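Local coordinates for protein putative transcriptional regulator (MarR/EmrR family) (Acinetobacter sp. ADP1, PDB 3NRV) that probably binds DNA as a winged helix-turn-helix transcription factor of the MarR/EmrR family, at the interface of chains A and B. Residues are numbered along the deposited sequence; one frame, centred on the assembly and turned at random. Chains: chain A/B, Putative transcriptional regulator (MarR/EmrR family).

Contact 1: the interface of chains A and B. Residues chain A 59, 62-63; chain B 25-26, 29-30, 39-40.
CG of A:Asp62 (chi1 174°) and OG of B:Ser29 (chi1 179°) both lie anti to their own backbone N, which helps turn the carboxylate and the hydroxyl toward each other. In this winged helix-turn-helix protein of the MarR family, A:Asp62 lies on helix 57-64, the first helix of the helix-turn-helix. The hydroxyl OG of B:Ser29 donates to the carboxylate oxygen OD2 of A:Asp62 at 2.6 Å and takes its anti lone pair. The syn lone pair of OD2 of A:Asp62 receives the backbone N of B:Met40, a selenomethionine, at 2.8 Å, with 153° at the hydrogen. OD2 thus accepts from both the hydroxyl and the backbone N-H. B:Met40 opens helix 40-51, and that helix end would probably favour the charged carboxylate. B:Gly39 CA packs beside the carboxylate carbon.

Apolar contacts lie to one side of the carboxylate. A:Ile63 reaches helix 13-36 of chain B with two branches. CD1 of A:Ile63 lies 3.7 Å from CD2 of B:Leu26, and the two side chains cross at a slant. The branch methyl CG2 of A:Ile63 rests on CB of the selenomethionine B:Met25, at 3.8 Å. CD2 of B:Leu26 also touches CB of A:Lys59, at 3.8 Å. The lysine chain runs on toward B:Thr30. A bond from its NZ to the threonine hydroxyl is doubtful, because the neighbouring carbon is modelled too near.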
loop_
_atom_site.group_PDB
_atom_site.type_symbol
_atom_site.label_atom_id
_atom_site.label_comp_id
_atom_site.label_asym_id
_atom_site.label_seq_id
_atom_site.Cartn_x
_atom_site.Cartn_y
_atom_site.Cartn_z
ATOM N N LYS A 59 -4.746 -9.152 -8.811
ATOM C CA LYS A 59 -3.989 -8.723 -7.643
ATOM C C LYS A 59 -3.537 -7.284 -7.777
ATOM O O LYS A 59 -3.554 -6.527 -6.809
ATOM C CB LYS A 59 -2.760 -9.595 -7.453
ATOM C CG LYS A 59 -3.001 -10.907 -6.750
ATOM C CD LYS A 59 -1.707 -11.686 -6.785
ATOM C CE LYS A 59 -1.784 -12.948 -5.983
ATOM N NZ LYS A 59 -0.460 -13.230 -5.362
ATOM N N ASP A 62 -6.419 -4.940 -7.371
ATOM C CA ASP A 62 -6.741 -4.854 -5.953
ATOM C C ASP A 62 -5.812 -3.865 -5.223
ATOM O O ASP A 62 -6.253 -2.837 -4.704
ATOM C CB ASP A 62 -6.640 -6.237 -5.341
ATOM C CG ASP A 62 -6.817 -6.227 -3.826
ATOM O OD1 ASP A 62 -7.254 -5.202 -3.280
ATOM O OD2 ASP A 62 -6.506 -7.255 -3.201
ATOM N N ILE A 63 -4.525 -4.176 -5.201
ATOM C CA ILE A 63 -3.627 -3.404 -4.365
ATOM C C ILE A 63 -3.417 -1.973 -4.819
ATOM O O ILE A 63 -3.060 -1.141 -4.002
ATOM C CB ILE A 63 -2.274 -4.102 -4.126
ATOM C CG1 ILE A 63 -1.365 -4.010 -5.360
ATOM C CG2 ILE A 63 -2.484 -5.534 -3.653
ATOM C CD1 ILE A 63 0.106 -4.330 -4.986
HETATM N N MSE B 25 1.417 -6.354 0.338
HETATM C CA MSE B 25 0.072 -6.177 -0.186
HETATM C C MSE B 25 -0.342 -7.279 -1.154
HETATM O O MSE B 25 -1.464 -7.782 -1.076
HETATM C CB MSE B 25 -0.101 -4.791 -0.817
HETATM C CG MSE B 25 -0.282 -3.676 0.245
HETATM SE SE MSE B 25 -0.738 -1.952 -0.527
HETATM C CE MSE B 25 0.956 -1.571 -1.390
ATOM N N LEU B 26 0.549 -7.670 -2.069
ATOM C CA LEU B 26 0.225 -8.778 -2.978
ATOM C C LEU B 26 -0.092 -10.054 -2.212
ATOM O O LEU B 26 -1.072 -10.728 -2.520
ATOM C CB LEU B 26 1.369 -9.054 -3.976
ATOM C CG LEU B 26 1.561 -7.969 -5.032
ATOM C CD1 LEU B 26 2.882 -8.180 -5.791
ATOM C CD2 LEU B 26 0.356 -7.937 -5.975
ATOM N N SER B 29 -3.397 -9.631 -0.594
ATOM C CA SER B 29 -4.467 -9.711 -1.566
ATOM C C SER B 29 -4.910 -11.177 -1.677
ATOM O O SER B 29 -6.095 -11.493 -1.559
ATOM C CB SER B 29 -4.001 -9.177 -2.917
ATOM O OG SER B 29 -5.034 -9.259 -3.893
ATOM N N THR B 30 -3.947 -12.076 -1.849
ATOM C CA THR B 30 -4.260 -13.498 -1.948
ATOM C C THR B 30 -4.904 -13.990 -0.663
ATOM O O THR B 30 -5.917 -14.678 -0.702
ATOM C CB THR B 30 -2.999 -14.342 -2.195
ATOM O OG1 THR B 30 -2.439 -13.994 -3.457
ATOM C CG2 THR B 30 -3.346 -15.835 -2.217
ATOM N N GLY B 39 -10.717 -8.291 -1.365
ATOM C CA GLY B 39 -9.337 -7.919 -1.647
ATOM C C GLY B 39 -8.692 -7.165 -0.495
ATOM O O GLY B 39 -9.365 -6.784 0.473
HETATM N N MSE B 40 -7.382 -6.948 -0.592
HETATM C CA MSE B 40 -6.626 -6.245 0.447
HETATM C C MSE B 40 -7.134 -4.808 0.603
HETATM O O MSE B 40 -7.267 -4.280 1.709
HETATM C CB MSE B 40 -5.123 -6.254 0.070
HETATM C CG MSE B 40 -4.228 -5.285 0.893
HETATM SE SE MSE B 40 -4.442 -5.827 2.789
HETATM C CE MSE B 40 -2.783 -5.129 3.540
#

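Contact 2: the interface of chains A and B. Residues chain A 16-17, 20, 134, 138; chain B 17, 138, 141-142.
A:Leu20 packs into a patch of chain B made by B:Ile17, B:Leu138, B:Leu141 and B:Arg142. This is helix packing of the kind by which MarR family proteins dimerise, through their N- and C-terminal helices. Helix 13-26 of chain A lies against helix 128-146 of chain B. Helix 128-147 of chain A in turn meets helix 13-36 of chain B.

The contacts are mainly apolar. CG of A:Leu20 points away from its backbone N (chi1 -175°); this points the branch toward chain B, and both methyls touch it. CD2 of A:Leu20 sits 3.8 Å from CB of B:Leu141, and the side chains of A:Leu20 and B:Leu141 cross at about a right angle. CD2 of A:Leu20 is also 3.8 Å from CD1 of B:Ile17 and 3.9 Å from CD2 of B:Leu138. The other methyl, CD1, lies against the backbone of B:Arg142. Farther along, A:Leu134 and B:Leu141 reach toward each other tip to tip, CD1 to CD1 at 3.9 Å. The side chains of A:Leu138 and B:Ile17 cross at a slant, with CD2 of A:Leu138 3.9 Å from CG1 of B:Ile17. CD1 of B:Leu138 rests on CB of A:Gln16.

The polar pair lies at the end of this patch. The chain of A:Gln16 bends at chi2 (-54°) and brings its amide to the guanidinium of B:Arg142. The two planes are 74° apart. OE1 of A:Gln16 sits over the guanidinium face of B:Arg142, 2.7 Å from its NH1. The N-H points elsewhere, so the pair is not a hydrogen bond. The approach is tight for such a pair, so the exact placement is doubtful; the carbonyl dipole may still favour the arginine charge.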
loop_
_atom_site.group_PDB
_atom_site.type_symbol
_atom_site.label_atom_id
_atom_site.label_comp_id
_atom_site.label_asym_id
_atom_site.label_seq_id
_atom_site.Cartn_x
_atom_site.Cartn_y
_atom_site.Cartn_z
ATOM N N GLN A 16 0.961 1.136 8.595
ATOM C CA GLN A 16 1.852 2.297 8.473
ATOM C C GLN A 16 2.761 2.153 7.255
ATOM O O GLN A 16 3.026 3.114 6.539
ATOM C CB GLN A 16 2.704 2.498 9.742
ATOM C CG GLN A 16 1.883 2.742 11.020
ATOM C CD GLN A 16 0.924 3.895 10.840
ATOM O OE1 GLN A 16 1.311 4.952 10.352
ATOM N NE2 GLN A 16 -0.341 3.691 11.205
ATOM N N ILE A 17 3.239 0.939 7.026
ATOM C CA ILE A 17 4.060 0.654 5.850
ATOM C C ILE A 17 3.297 0.925 4.550
ATOM O O ILE A 17 3.801 1.579 3.631
ATOM C CB ILE A 17 4.544 -0.825 5.879
ATOM C CG1 ILE A 17 5.652 -0.998 6.925
ATOM C CG2 ILE A 17 5.039 -1.274 4.498
ATOM C CD1 ILE A 17 5.816 -2.440 7.412
ATOM N N LEU A 20 2.533 4.644 4.067
ATOM C CA LEU A 20 3.731 5.393 3.720
ATOM C C LEU A 20 4.138 5.162 2.261
ATOM O O LEU A 20 4.480 6.108 1.551
ATOM C CB LEU A 20 4.868 5.073 4.690
ATOM C CG LEU A 20 6.146 5.870 4.509
ATOM C CD1 LEU A 20 5.846 7.379 4.594
ATOM C CD2 LEU A 20 7.157 5.429 5.561
ATOM N N LEU A 134 16.983 2.693 10.237
ATOM C CA LEU A 134 15.884 2.566 9.292
ATOM C C LEU A 134 16.125 1.395 8.341
ATOM O O LEU A 134 15.255 0.540 8.139
ATOM C CB LEU A 134 15.706 3.857 8.507
ATOM C CG LEU A 134 14.648 3.765 7.408
ATOM C CD1 LEU A 134 13.278 3.512 8.044
ATOM C CD2 LEU A 134 14.649 5.047 6.581
ATOM N N LEU A 138 14.005 -2.067 7.981
ATOM C CA LEU A 138 13.336 -2.379 6.724
ATOM C C LEU A 138 13.779 -3.746 6.223
ATOM O O LEU A 138 12.979 -4.507 5.665
ATOM C CB LEU A 138 13.607 -1.300 5.665
ATOM C CG LEU A 138 12.881 0.044 5.871
ATOM C CD1 LEU A 138 13.362 1.089 4.869
ATOM C CD2 LEU A 138 11.354 -0.138 5.784
ATOM N N ILE B 17 10.897 0.751 0.730
ATOM C CA ILE B 17 9.578 0.792 1.340
ATOM C C ILE B 17 8.520 0.329 0.338
ATOM O O ILE B 17 7.584 -0.386 0.702
ATOM C CB ILE B 17 9.246 2.185 1.860
ATOM C CG1 ILE B 17 10.005 2.415 3.179
ATOM C CG2 ILE B 17 7.739 2.339 2.081
ATOM C CD1 ILE B 17 10.043 3.850 3.597
ATOM N N LEU B 138 9.031 5.506 10.976
ATOM C CA LEU B 138 7.993 5.640 9.947
ATOM C C LEU B 138 7.257 6.974 10.086
ATOM O O LEU B 138 6.923 7.631 9.101
ATOM C CB LEU B 138 7.001 4.475 9.998
ATOM C CG LEU B 138 7.608 3.079 9.748
ATOM C CD1 LEU B 138 6.559 1.976 9.852
ATOM C CD2 LEU B 138 8.326 3.022 8.410
ATOM N N LEU B 141 9.396 9.667 8.706
ATOM C CA LEU B 141 9.267 9.649 7.237
ATOM C C LEU B 141 7.954 10.272 6.755
ATOM O O LEU B 141 7.939 11.065 5.812
ATOM C CB LEU B 141 9.390 8.223 6.694
ATOM C CG LEU B 141 10.764 7.600 6.890
ATOM C CD1 LEU B 141 10.755 6.106 6.606
ATOM C CD2 LEU B 141 11.778 8.339 6.009
ATOM N N ARG B 142 6.876 9.899 7.438
ATOM C CA ARG B 142 5.511 10.352 7.190
ATOM C C ARG B 142 5.366 11.882 7.326
ATOM O O ARG B 142 4.588 12.521 6.608
ATOM C CB ARG B 142 4.609 9.608 8.183
ATOM C CG ARG B 142 3.113 9.792 8.052
ATOM C CD ARG B 142 2.357 8.613 8.713
ATOM N NE ARG B 142 2.515 8.533 10.173
ATOM C CZ ARG B 142 3.082 7.518 10.830
ATOM N NH1 ARG B 142 3.567 6.448 10.193
ATOM N NH2 ARG B 142 3.158 7.567 12.149
#

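The C-alpha centres of contact 1 and contact 2 lie about 19 Å apart. Helix 13-36 of chain B joins them: B:Ile17 serves contact 2, and B:Met25 to B:Thr30 serve contact 1. The apolar packing of the dimer is thus continuous, through this helix, with the presumed DNA-binding region. In MarR proteins the spacing of the two DNA-binding lobes matters for operator binding, so contact 1 may help set their relative position here. The whole interface is not an exact two-fold. The shared helix spans 13-36 in chain B but 13-26 in chain A, so the counterpart contacts need not match in detail.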